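Local atomic coordinates of ATP-dependent DNA helicase (Mycobacterium smegmatis, PDB entry 5V9X), a protein that couples ATP hydrolysis to 3'-to-5' movement along a single DNA strand and so probably unwinds RNA:DNA hybrids. Residues A[62-67]-A[219-224]; A[573-578]-A[615-620]; A[478-483]-A[495-500]; A[309-314]-A[350-355]. All blocks are in the same frame, centred on the assembly; numbering follows the deposited sequence.

Contact 1 (A[62-67]-A[219-224])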
# COMPACT_ATOMS: atom_id res chain seq x y z
N GLY A 62 -8.35 -5.83 -29.66
CA GLY A 62 -8.95 -4.58 -29.25
C GLY A 62 -9.53 -4.54 -27.85
O GLY A 62 -10.11 -3.52 -27.47
N ASN A 63 -9.38 -5.61 -27.07
CA ASN A 63 -10.01 -5.69 -25.76
C ASN A 63 -9.14 -5.07 -24.68
O ASN A 63 -7.91 -5.14 -24.72
CB ASN A 63 -10.30 -7.15 -25.40
CG ASN A 63 -11.10 -7.87 -26.46
OD1 ASN A 63 -12.14 -7.38 -26.92
ND2 ASN A 63 -10.62 -9.04 -26.88
N ASN A 64 -9.80 -4.45 -23.70
CA ASN A 64 -9.13 -4.16 -22.44
C ASN A 64 -8.66 -5.47 -21.82
O ASN A 64 -9.41 -6.45 -21.79
CB ASN A 64 -10.08 -3.43 -21.48
CG ASN A 64 -10.37 -2.00 -21.91
OD1 ASN A 64 -10.00 -1.57 -23.00
ND2 ASN A 64 -11.05 -1.25 -21.05
N THR A 65 -7.41 -5.50 -21.36
CA THR A 65 -6.79 -6.74 -20.94
C THR A 65 -6.11 -6.57 -19.58
O THR A 65 -5.37 -5.61 -19.38
CB THR A 65 -5.76 -7.22 -21.97
OG1 THR A 65 -6.38 -7.28 -23.26
CG2 THR A 65 -5.23 -8.60 -21.60
N LEU A 66 -6.37 -7.50 -18.67
CA LEU A 66 -5.66 -7.59 -17.40
C LEU A 66 -4.79 -8.84 -17.43
O LEU A 66 -5.30 -9.96 -17.56
CB LEU A 66 -6.63 -7.64 -16.22
CG LEU A 66 -6.01 -7.94 -14.85
CD1 LEU A 66 -5.15 -6.78 -14.37
CD2 LEU A 66 -7.09 -8.28 -13.83
N VAL A 67 -3.48 -8.65 -17.31
CA VAL A 67 -2.52 -9.74 -17.37
C VAL A 67 -2.11 -10.10 -15.94
O VAL A 67 -1.62 -9.25 -15.19
CB VAL A 67 -1.29 -9.36 -18.22
CG1 VAL A 67 -0.37 -10.56 -18.38
CG2 VAL A 67 -1.74 -8.83 -19.57
N PRO A 219 -12.41 6.17 -26.42
CA PRO A 219 -11.71 5.80 -25.18
C PRO A 219 -10.57 4.84 -25.47
O PRO A 219 -10.70 3.90 -26.26
CB PRO A 219 -12.81 5.15 -24.34
CG PRO A 219 -14.07 5.77 -24.84
CD PRO A 219 -13.86 5.98 -26.32
N ALA A 220 -9.44 5.08 -24.81
CA ALA A 220 -8.25 4.29 -25.07
C ALA A 220 -8.41 2.87 -24.55
O ALA A 220 -9.18 2.61 -23.62
CB ALA A 220 -7.03 4.95 -24.42
N GLN A 221 -7.68 1.95 -25.17
CA GLN A 221 -7.59 0.59 -24.68
C GLN A 221 -6.78 0.56 -23.39
O GLN A 221 -5.70 1.17 -23.31
CB GLN A 221 -6.95 -0.30 -25.74
CG GLN A 221 -6.82 -1.77 -25.36
CD GLN A 221 -6.07 -2.56 -26.41
OE1 GLN A 221 -5.09 -2.08 -26.99
NE2 GLN A 221 -6.52 -3.78 -26.67
N ARG A 222 -7.28 -0.13 -22.37
CA ARG A 222 -6.66 -0.17 -21.05
C ARG A 222 -6.07 -1.55 -20.79
O ARG A 222 -6.76 -2.56 -20.93
CB ARG A 222 -7.67 0.19 -19.97
CG ARG A 222 -8.23 1.60 -20.09
CD ARG A 222 -9.13 1.95 -18.93
NE ARG A 222 -9.78 3.24 -19.12
CZ ARG A 222 -10.58 3.82 -18.23
NH1 ARG A 222 -10.84 3.21 -17.08
NH2 ARG A 222 -11.12 5.00 -18.50
N ILE A 223 -4.80 -1.57 -20.39
CA ILE A 223 -4.08 -2.81 -20.12
C ILE A 223 -3.52 -2.74 -18.70
O ILE A 223 -2.86 -1.76 -18.34
CB ILE A 223 -2.95 -3.05 -21.14
CG1 ILE A 223 -3.52 -3.12 -22.55
CG2 ILE A 223 -2.19 -4.32 -20.80
CD1 ILE A 223 -2.48 -2.96 -23.64
N GLY A 224 -3.79 -3.77 -17.91
CA GLY A 224 -3.31 -3.83 -16.54
C GLY A 224 -2.40 -5.02 -16.33
O GLY A 224 -2.56 -6.07 -16.95
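T65 and G224 are tied by the backbone of a parallel β pair, strands 64-68 and 221-226, inside the seven-stranded sheet of the first RecA-like domain. T65 sits between R222 and G224: its N donates to R222 O (3.0 Å) and its O accepts from G224 N (2.8 Å). V67 N reaches G224 O at 2.8 Å, and the two short strand segments run nearly parallel, 5° between their directions. Having no side chain, G224 leaves room for L66, whose CD1 lies 3.7 Å from G224 O. Where the pairing begins, side chains take over from backbone: N64 OD1 receives R222 N at 3.1 Å in a nearly straight bond (173°) from above the carbonyl plane. R222 runs extended beside the N64 amide and ends in salt bridges with D213 and E210. Further out, helix 50-60 packs on T65, V67 and I223 and finishes in a Schellman motif at G62, a glycine suited to positive phi; V67 also touches the probable Walker A P-loop. The extended Q221 brings NE2 to N63 O (2.8 Å) and also bonds I59 O, while T65 OG1 meets N63 O from the opposite face of its carbonyl plane at 3.0 Å.

Contact 2 (A[573-578]-A[615-620]). With nucleotides of chain B.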
# COMPACT_ATOMS: atom_id res chain seq x y z
N ASP A 573 1.75 9.60 18.27
CA ASP A 573 0.85 9.50 17.12
C ASP A 573 -0.22 10.58 17.19
O ASP A 573 -0.69 10.95 18.27
CB ASP A 573 0.21 8.11 17.07
CG ASP A 573 -0.38 7.78 15.71
OD1 ASP A 573 -1.20 8.57 15.20
OD2 ASP A 573 -0.02 6.72 15.15
N GLU A 574 -0.62 11.07 16.01
CA GLU A 574 -1.65 12.10 15.93
C GLU A 574 -2.95 11.66 16.59
O GLU A 574 -3.65 12.48 17.20
CB GLU A 574 -1.89 12.48 14.47
CG GLU A 574 -3.09 13.38 14.22
CD GLU A 574 -3.15 13.89 12.79
OE1 GLU A 574 -2.07 14.02 12.16
OE2 GLU A 574 -4.26 14.15 12.29
N GLU A 575 -3.29 10.37 16.50
CA GLU A 575 -4.48 9.86 17.16
C GLU A 575 -4.26 9.70 18.66
O GLU A 575 -5.14 10.05 19.46
CB GLU A 575 -4.90 8.53 16.54
CG GLU A 575 -5.30 8.63 15.08
CD GLU A 575 -5.70 7.29 14.49
OE1 GLU A 575 -6.20 6.43 15.25
OE2 GLU A 575 -5.53 7.10 13.27
N MET A 576 -3.10 9.17 19.06
CA MET A 576 -2.78 9.09 20.48
C MET A 576 -2.79 10.47 21.13
O MET A 576 -3.22 10.62 22.28
CB MET A 576 -1.42 8.41 20.67
CG MET A 576 -0.82 8.55 22.06
SD MET A 576 -1.81 7.76 23.35
CE MET A 576 -0.98 8.36 24.82
N VAL A 577 -2.34 11.49 20.40
CA VAL A 577 -2.32 12.84 20.94
C VAL A 577 -3.73 13.40 21.07
O VAL A 577 -4.02 14.15 22.02
CB VAL A 577 -1.44 13.74 20.05
CG1 VAL A 577 -1.59 15.20 20.44
CG2 VAL A 577 0.02 13.33 20.17
N TYR A 578 -4.64 13.04 20.16
CA TYR A 578 -6.01 13.52 20.24
C TYR A 578 -6.69 13.09 21.53
O TYR A 578 -7.62 13.75 22.00
CB TYR A 578 -6.82 13.04 19.03
CG TYR A 578 -8.22 13.59 18.96
CD1 TYR A 578 -8.46 14.87 18.46
CD2 TYR A 578 -9.31 12.84 19.37
CE1 TYR A 578 -9.74 15.38 18.39
CE2 TYR A 578 -10.60 13.34 19.30
CZ TYR A 578 -10.81 14.61 18.81
OH TYR A 578 -12.08 15.11 18.74
N LEU A 615 -0.65 3.80 27.86
CA LEU A 615 0.28 3.24 26.89
C LEU A 615 0.07 3.92 25.54
O LEU A 615 -1.02 3.82 24.97
CB LEU A 615 0.07 1.74 26.77
CG LEU A 615 1.02 0.91 25.90
CD1 LEU A 615 2.46 1.39 25.99
CD2 LEU A 615 0.92 -0.56 26.28
N PRO A 616 1.08 4.63 25.01
CA PRO A 616 0.90 5.33 23.72
C PRO A 616 0.42 4.43 22.60
O PRO A 616 1.10 3.46 22.23
CB PRO A 616 2.31 5.87 23.44
CG PRO A 616 2.90 6.08 24.79
CD PRO A 616 2.37 4.95 25.64
N PHE A 617 -0.76 4.73 22.06
CA PHE A 617 -1.27 4.01 20.91
C PHE A 617 -0.49 4.39 19.66
O PHE A 617 -0.32 5.58 19.36
CB PHE A 617 -2.76 4.30 20.71
CG PHE A 617 -3.30 3.85 19.38
CD1 PHE A 617 -3.66 2.53 19.17
CD2 PHE A 617 -3.44 4.75 18.33
CE1 PHE A 617 -4.16 2.11 17.94
CE2 PHE A 617 -3.93 4.33 17.10
CZ PHE A 617 -4.29 3.01 16.91
N TRP A 618 -0.01 3.39 18.94
CA TRP A 618 0.76 3.60 17.71
C TRP A 618 0.03 2.91 16.57
O TRP A 618 -0.06 1.68 16.53
CB TRP A 618 2.18 3.05 17.85
CG TRP A 618 3.03 3.73 18.88
CD1 TRP A 618 3.35 3.25 20.12
CD2 TRP A 618 3.70 4.99 18.75
NE1 TRP A 618 4.17 4.14 20.77
CE2 TRP A 618 4.40 5.21 19.96
CE3 TRP A 618 3.76 5.95 17.74
CZ2 TRP A 618 5.15 6.36 20.17
CZ3 TRP A 618 4.52 7.09 17.96
CH2 TRP A 618 5.21 7.28 19.16
N ARG A 619 -0.48 3.70 15.63
CA ARG A 619 -0.93 3.18 14.34
C ARG A 619 0.23 3.33 13.37
O ARG A 619 0.58 4.46 12.98
CB ARG A 619 -2.17 3.91 13.84
CG ARG A 619 -2.71 3.35 12.53
CD ARG A 619 -3.83 4.22 11.97
NE ARG A 619 -4.91 4.41 12.93
CZ ARG A 619 -5.94 3.58 13.07
NH1 ARG A 619 -6.03 2.49 12.31
NH2 ARG A 619 -6.88 3.83 13.97
N GLY A 620 0.86 2.21 13.02
CA GLY A 620 1.98 2.22 12.10
C GLY A 620 1.67 3.03 10.86
O GLY A 620 2.32 4.05 10.59
P DT B 5 11.58 5.38 16.94
OP1 DT B 5 12.91 5.05 16.39
OP2 DT B 5 11.20 6.79 17.17
O5' DT B 5 10.46 4.73 16.00
C5' DT B 5 9.10 5.12 16.15
C4' DT B 5 8.18 4.17 15.40
O4' DT B 5 8.09 2.92 16.13
C3' DT B 5 6.75 4.67 15.24
O3' DT B 5 6.21 4.19 14.03
C2' DT B 5 6.04 4.05 16.44
C1' DT B 5 6.77 2.73 16.61
N1 DT B 5 6.83 2.30 18.03
C2 DT B 5 6.15 1.17 18.43
O2 DT B 5 5.49 0.48 17.66
N3 DT B 5 6.27 0.87 19.76
C4 DT B 5 6.99 1.57 20.71
O4 DT B 5 7.03 1.21 21.89
C5 DT B 5 7.67 2.74 20.23
C7 DT B 5 8.48 3.58 21.17
C6 DT B 5 7.56 3.05 18.93
P DG B 6 5.84 5.22 12.85
OP1 DG B 6 6.75 6.38 12.94
OP2 DG B 6 4.38 5.42 12.85
O5' DG B 6 6.21 4.39 11.55
C5' DG B 6 5.87 4.88 10.29
C4' DG B 6 6.29 3.90 9.22
O4' DG B 6 5.60 2.65 9.41
C3' DG B 6 6.01 4.35 7.80
O3' DG B 6 7.23 4.43 7.09
C2' DG B 6 5.08 3.27 7.23
C1' DG B 6 5.32 2.09 8.16
N9 DG B 6 4.16 1.20 8.31
C8 DG B 6 3.70 0.64 9.48
N7 DG B 6 2.65 -0.12 9.33
C5 DG B 6 2.40 -0.08 7.96
C6 DG B 6 1.39 -0.71 7.21
O6 DG B 6 0.48 -1.46 7.61
N1 DG B 6 1.49 -0.41 5.85
C2 DG B 6 2.44 0.41 5.30
N2 DG B 6 2.38 0.59 3.97
N3 DG B 6 3.40 1.01 5.99
C4 DG B 6 3.32 0.73 7.32
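The first turn of helix 574-578 lies against the irregular, extended segment 615-620, M576 CA coming 5.3 Å from F617 CA and D573 CA 5.9 Å from W618 CA. D573, at the N-cap, serves both backbones. Its OD1 accepts from E575 N (3.0 Å), capping the helix, while OD2 takes R619 N at 3.1 Å from above the carboxylate plane; a short carboxylate suits this double task. Two residues further on, within the same turn, E575 forms a side-on salt bridge with R619. R619 NH2 meets the syn lone pair of OE1 at 3.0 Å, with OE1 in the guanidinium plane, whereas NE reaches OE2 at 2.8 Å with a tilt, since the two flat groups are turned 38° apart. M576, bent at chi2 (63°), brings SD to F617 N, which donates a weak hydrogen bond to it; CG, placed by chi1, packs on P616 CB. The flexible thioether thus follows the uneven extended chain. W618 turns its indole to the DNA, C2' of DT5 of chain B over one face, and G620, lacking a side chain, leaves room for DG6 of chain B. These bonds from the winged-helix region probably help hold W618 and G620 beside the DNA. Helix 774-786 borders the site: its L775 touches both E575 and R619, and its R781, like R805 of helix 801-815, forms a salt bridge with E574.

Contact 3 (A[478-483]-A[495-500])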
# COMPACT_ATOMS: atom_id res chain seq x y z
N ASP A 478 -20.21 20.69 -17.95
CA ASP A 478 -21.61 20.35 -17.79
C ASP A 478 -21.75 19.39 -16.61
O ASP A 478 -21.10 18.34 -16.58
CB ASP A 478 -22.15 19.72 -19.07
CG ASP A 478 -23.65 19.52 -19.05
OD1 ASP A 478 -24.32 20.13 -18.18
OD2 ASP A 478 -24.17 18.76 -19.89
N ALA A 479 -22.59 19.76 -15.64
CA ALA A 479 -22.77 18.92 -14.46
C ALA A 479 -23.27 17.53 -14.83
O ALA A 479 -22.88 16.54 -14.20
CB ALA A 479 -23.73 19.59 -13.47
N ASP A 480 -24.11 17.43 -15.86
CA ASP A 480 -24.59 16.13 -16.31
C ASP A 480 -23.45 15.31 -16.91
O ASP A 480 -23.29 14.13 -16.59
CB ASP A 480 -25.72 16.30 -17.32
CG ASP A 480 -27.01 16.78 -16.68
OD1 ASP A 480 -27.25 16.44 -15.50
OD2 ASP A 480 -27.78 17.49 -17.36
N ALA A 481 -22.65 15.93 -17.78
CA ALA A 481 -21.55 15.21 -18.42
C ALA A 481 -20.51 14.77 -17.40
O ALA A 481 -19.97 13.66 -17.50
CB ALA A 481 -20.91 16.09 -19.50
N TRP A 482 -20.21 15.62 -16.42
CA TRP A 482 -19.27 15.24 -15.38
C TRP A 482 -19.81 14.08 -14.55
O TRP A 482 -19.06 13.19 -14.15
CB TRP A 482 -18.94 16.45 -14.50
CG TRP A 482 -17.98 16.18 -13.36
CD1 TRP A 482 -18.12 16.58 -12.06
CD2 TRP A 482 -16.73 15.47 -13.43
NE1 TRP A 482 -17.05 16.16 -11.32
CE2 TRP A 482 -16.18 15.47 -12.13
CE3 TRP A 482 -16.03 14.82 -14.46
CZ2 TRP A 482 -14.97 14.86 -11.83
CZ3 TRP A 482 -14.83 14.21 -14.16
CH2 TRP A 482 -14.31 14.24 -12.86
N PHE A 483 -21.12 14.07 -14.30
CA PHE A 483 -21.73 12.94 -13.61
C PHE A 483 -21.69 11.68 -14.47
O PHE A 483 -21.45 10.58 -13.96
CB PHE A 483 -23.17 13.28 -13.22
CG PHE A 483 -23.86 12.20 -12.43
CD1 PHE A 483 -23.44 11.89 -11.14
CD2 PHE A 483 -24.95 11.52 -12.95
CE1 PHE A 483 -24.07 10.91 -10.41
CE2 PHE A 483 -25.59 10.54 -12.22
CZ PHE A 483 -25.15 10.23 -10.94
N LEU A 495 -22.82 5.81 -7.61
CA LEU A 495 -22.91 7.11 -6.95
C LEU A 495 -24.31 7.69 -7.07
O LEU A 495 -24.79 7.93 -8.19
CB LEU A 495 -21.89 8.08 -7.56
CG LEU A 495 -21.86 9.50 -7.00
CD1 LEU A 495 -21.52 9.50 -5.52
CD2 LEU A 495 -20.86 10.35 -7.78
N PRO A 496 -25.01 7.92 -5.96
CA PRO A 496 -26.33 8.57 -6.04
C PRO A 496 -26.18 10.00 -6.54
O PRO A 496 -25.27 10.73 -6.14
CB PRO A 496 -26.84 8.53 -4.60
CG PRO A 496 -26.00 7.49 -3.90
CD PRO A 496 -24.67 7.55 -4.58
N ARG A 497 -27.09 10.40 -7.43
CA ARG A 497 -27.07 11.77 -7.93
C ARG A 497 -27.21 12.78 -6.80
O ARG A 497 -26.71 13.91 -6.90
CB ARG A 497 -28.17 11.97 -8.97
CG ARG A 497 -28.15 13.33 -9.66
CD ARG A 497 -26.80 13.60 -10.30
NE ARG A 497 -26.77 14.84 -11.08
CZ ARG A 497 -26.95 14.90 -12.40
NH1 ARG A 497 -27.18 13.79 -13.08
NH2 ARG A 497 -26.91 16.06 -13.03
N SER A 498 -27.89 12.39 -5.71
CA SER A 498 -28.00 13.27 -4.55
C SER A 498 -26.63 13.53 -3.92
O SER A 498 -26.31 14.67 -3.57
CB SER A 498 -28.96 12.68 -3.53
OG SER A 498 -28.52 11.40 -3.10
N ALA A 499 -25.82 12.48 -3.78
CA ALA A 499 -24.47 12.66 -3.25
C ALA A 499 -23.61 13.49 -4.19
O ALA A 499 -22.76 14.26 -3.74
CB ALA A 499 -23.82 11.30 -2.98
N PHE A 500 -23.81 13.33 -5.50
CA PHE A 500 -23.07 14.13 -6.47
C PHE A 500 -23.40 15.61 -6.32
O PHE A 500 -22.51 16.45 -6.18
CB PHE A 500 -23.37 13.64 -7.88
CG PHE A 500 -22.65 14.40 -8.96
CD1 PHE A 500 -21.30 14.17 -9.21
CD2 PHE A 500 -23.32 15.34 -9.74
CE1 PHE A 500 -20.64 14.87 -10.20
CE2 PHE A 500 -22.66 16.03 -10.74
CZ PHE A 500 -21.31 15.79 -10.97
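F483 and F500 both hold CG anti to the backbone N (chi1 -176° for F483), a setting that sends each ring across toward the other segment, while R497 kinks at chi2 (55°) and carries its chain across the face of F483. CD of R497 lies over the middle of the F483 ring, 3.6 Å from its centroid. Beyond it the guanidinium makes an off-centre cation-π contact, CZ standing 4.5 Å from the same centroid. The phenylalanine rings meet obliquely, their planes 54° apart, with F483 CD1 3.4 Å from F500 CG and F483 CB over the F500 face. W482 approaches F500 at its edge, CD1 to CZ 3.5 Å, completing an aromatic cluster between helices 479-488 and 497-508 of the winged-helix region. Large flat side chains suit this place because they span the distance between the first turns of the two helices. W482 also packs on L464, H467 and V471 of helix 461-471, where its NE1 bonds T468 OG1. At the outer side, R497 NH2 forms a salt bridge with D480 OD1, which lies in the guanidinium plane and is met almost along its C-O bond; R497 NE pairs with E501. L495 O, in turn, lies at the rim of the F483 ring, 3.6 Å from CZ.

Contact 4 (A[309-314]-A[350-355]); sequences RLNEIH and LLARAH
N311 OD1 accepts from A352 N at 2.8 Å, in the carbonyl plane of the side-chain amide. The same amide gives ND2 to A352 O at 3.1 Å, so that one asparagine holds both backbone polar atoms of a single residue. Here helix 300-318 packs on strand 352-355, an edge strand of the parallel sheet of the second RecA-like domain. On its other side the strand is paired through R353 and H355 with V380 of strand 378-381. A352 turns its N and O the other way, toward the helix, and the N311 amide offers the acceptor and donor that a further strand might have supplied. Asparagine suits the task, carrying a C=O and an NH2 on a short stem, and its chi1 of -70°, with CG beside the backbone N, directs them at A352. A352 O lies in the amide plane of N311, although ND2 is itself tilted from the carbonyl plane of A352. Apolar groups fill in around these bonds. L350 lays CD2 3.6 Å from N311 ND2, across the amide. A352 CB meets L310 CB at 4.2 Å, small enough to let the helix come close, and L310 continues onto V380 and onto I283 and V284 of helix 276-288. H314, with CG anti to its own N (chi1 175°), presents one ring face to L351 in a CH-π contact: L351 CB sits 3.5 Å from H314 CG, and L351 CD1 is 3.8 Å from H314 CD2.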
# COMPACT_ATOMS: atom_id res chain seq x y z
N ARG A 309 24.86 1.13 9.27
CA ARG A 309 25.43 -0.01 9.97
C ARG A 309 26.14 -0.95 9.01
O ARG A 309 27.27 -1.37 9.26
CB ARG A 309 24.33 -0.75 10.74
CG ARG A 309 23.55 0.12 11.70
CD ARG A 309 24.43 0.67 12.80
NE ARG A 309 23.69 1.59 13.66
CZ ARG A 309 23.72 2.91 13.54
NH1 ARG A 309 24.46 3.48 12.60
NH2 ARG A 309 23.01 3.66 14.37
N LEU A 310 25.48 -1.30 7.89
CA LEU A 310 26.08 -2.23 6.94
C LEU A 310 27.41 -1.71 6.41
O LEU A 310 28.35 -2.48 6.20
CB LEU A 310 25.11 -2.52 5.80
CG LEU A 310 23.74 -3.09 6.19
CD1 LEU A 310 22.94 -3.48 4.95
CD2 LEU A 310 23.89 -4.27 7.14
N ASN A 311 27.50 -0.39 6.19
CA ASN A 311 28.77 0.18 5.75
C ASN A 311 29.81 0.14 6.86
O ASN A 311 30.97 -0.22 6.61
CB ASN A 311 28.55 1.61 5.26
CG ASN A 311 27.79 1.67 3.95
OD1 ASN A 311 27.80 0.72 3.17
ND2 ASN A 311 27.12 2.79 3.70
N GLU A 312 29.42 0.48 8.09
CA GLU A 312 30.36 0.46 9.21
C GLU A 312 30.89 -0.94 9.46
O GLU A 312 32.07 -1.11 9.81
CB GLU A 312 29.69 1.02 10.47
CG GLU A 312 29.47 2.52 10.44
CD GLU A 312 28.43 2.98 11.44
OE1 GLU A 312 27.99 2.15 12.27
OE2 GLU A 312 28.04 4.16 11.40
N ILE A 313 30.05 -1.96 9.28
CA ILE A 313 30.51 -3.34 9.40
C ILE A 313 31.47 -3.67 8.27
O ILE A 313 32.55 -4.24 8.49
CB ILE A 313 29.31 -4.30 9.41
CG1 ILE A 313 28.44 -4.05 10.64
CG2 ILE A 313 29.78 -5.75 9.37
CD1 ILE A 313 27.13 -4.77 10.58
N HIS A 314 31.10 -3.32 7.03
CA HIS A 314 31.92 -3.66 5.88
C HIS A 314 33.30 -3.01 5.96
O HIS A 314 34.30 -3.61 5.54
CB HIS A 314 31.21 -3.24 4.59
CG HIS A 314 32.03 -3.44 3.36
ND1 HIS A 314 32.59 -2.39 2.65
CD2 HIS A 314 32.39 -4.57 2.70
CE1 HIS A 314 33.25 -2.87 1.62
NE2 HIS A 314 33.15 -4.19 1.62
N LEU A 350 31.15 2.38 -0.97
CA LEU A 350 30.31 1.90 0.12
C LEU A 350 29.67 0.58 -0.27
O LEU A 350 29.27 0.38 -1.43
CB LEU A 350 29.23 2.93 0.45
CG LEU A 350 29.69 4.27 1.03
CD1 LEU A 350 28.55 5.27 1.02
CD2 LEU A 350 30.23 4.08 2.43
N LEU A 351 29.57 -0.34 0.69
CA LEU A 351 28.92 -1.61 0.41
C LEU A 351 27.44 -1.42 0.11
O LEU A 351 26.90 -2.07 -0.79
CB LEU A 351 29.11 -2.58 1.57
CG LEU A 351 28.50 -3.96 1.34
CD1 LEU A 351 29.36 -4.78 0.39
CD2 LEU A 351 28.27 -4.70 2.65
N ALA A 352 26.78 -0.53 0.85
CA ALA A 352 25.35 -0.33 0.72
C ALA A 352 25.05 1.16 0.58
O ALA A 352 25.82 2.02 1.00
CB ALA A 352 24.59 -0.90 1.93
N ARG A 353 23.90 1.44 -0.03
CA ARG A 353 23.41 2.81 -0.17
C ARG A 353 21.90 2.81 -0.06
O ARG A 353 21.23 1.81 -0.36
CB ARG A 353 23.87 3.44 -1.49
CG ARG A 353 25.25 4.08 -1.42
CD ARG A 353 25.49 4.99 -2.60
NE ARG A 353 25.77 4.25 -3.83
CZ ARG A 353 25.62 4.74 -5.05
NH1 ARG A 353 25.17 5.98 -5.21
NH2 ARG A 353 25.90 4.00 -6.11
N ALA A 354 21.35 3.95 0.36
CA ALA A 354 19.93 4.07 0.64
C ALA A 354 19.15 4.49 -0.61
O ALA A 354 19.66 5.20 -1.48
CB ALA A 354 19.69 5.08 1.76
N HIS A 355 17.90 4.04 -0.68
CA HIS A 355 16.96 4.49 -1.70
C HIS A 355 15.58 4.60 -1.05
O HIS A 355 15.04 3.60 -0.59
CB HIS A 355 16.91 3.54 -2.89
CG HIS A 355 16.23 4.11 -4.10
ND1 HIS A 355 14.86 4.12 -4.25
CD2 HIS A 355 16.74 4.70 -5.21
CE1 HIS A 355 14.55 4.69 -5.40
NE2 HIS A 355 15.67 5.05 -6.00

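Overall arrangement
Contacts 1 and 4 belong to the two RecA-like domains, whose seven-stranded parallel sheets share one strand order; their centres are about 43 Å apart. Contact 1 is buried within its sheet and relies mainly on regular backbone bonds, whereas contact 4, at a sheet edge, has an asparagine amide where strand pairing stops. Contacts 2, 3 and 4 are all partly buried; contact 2 sets a helix start against an irregular segment, with capping and a two-pronged salt bridge beside the DNA, and contact 3 joins two helix starts with aromatic rings and an arginine. Contact 3 lies about 17 Å from the nucleic acid at the nearest atoms, as does contact 1. No two of the four touch.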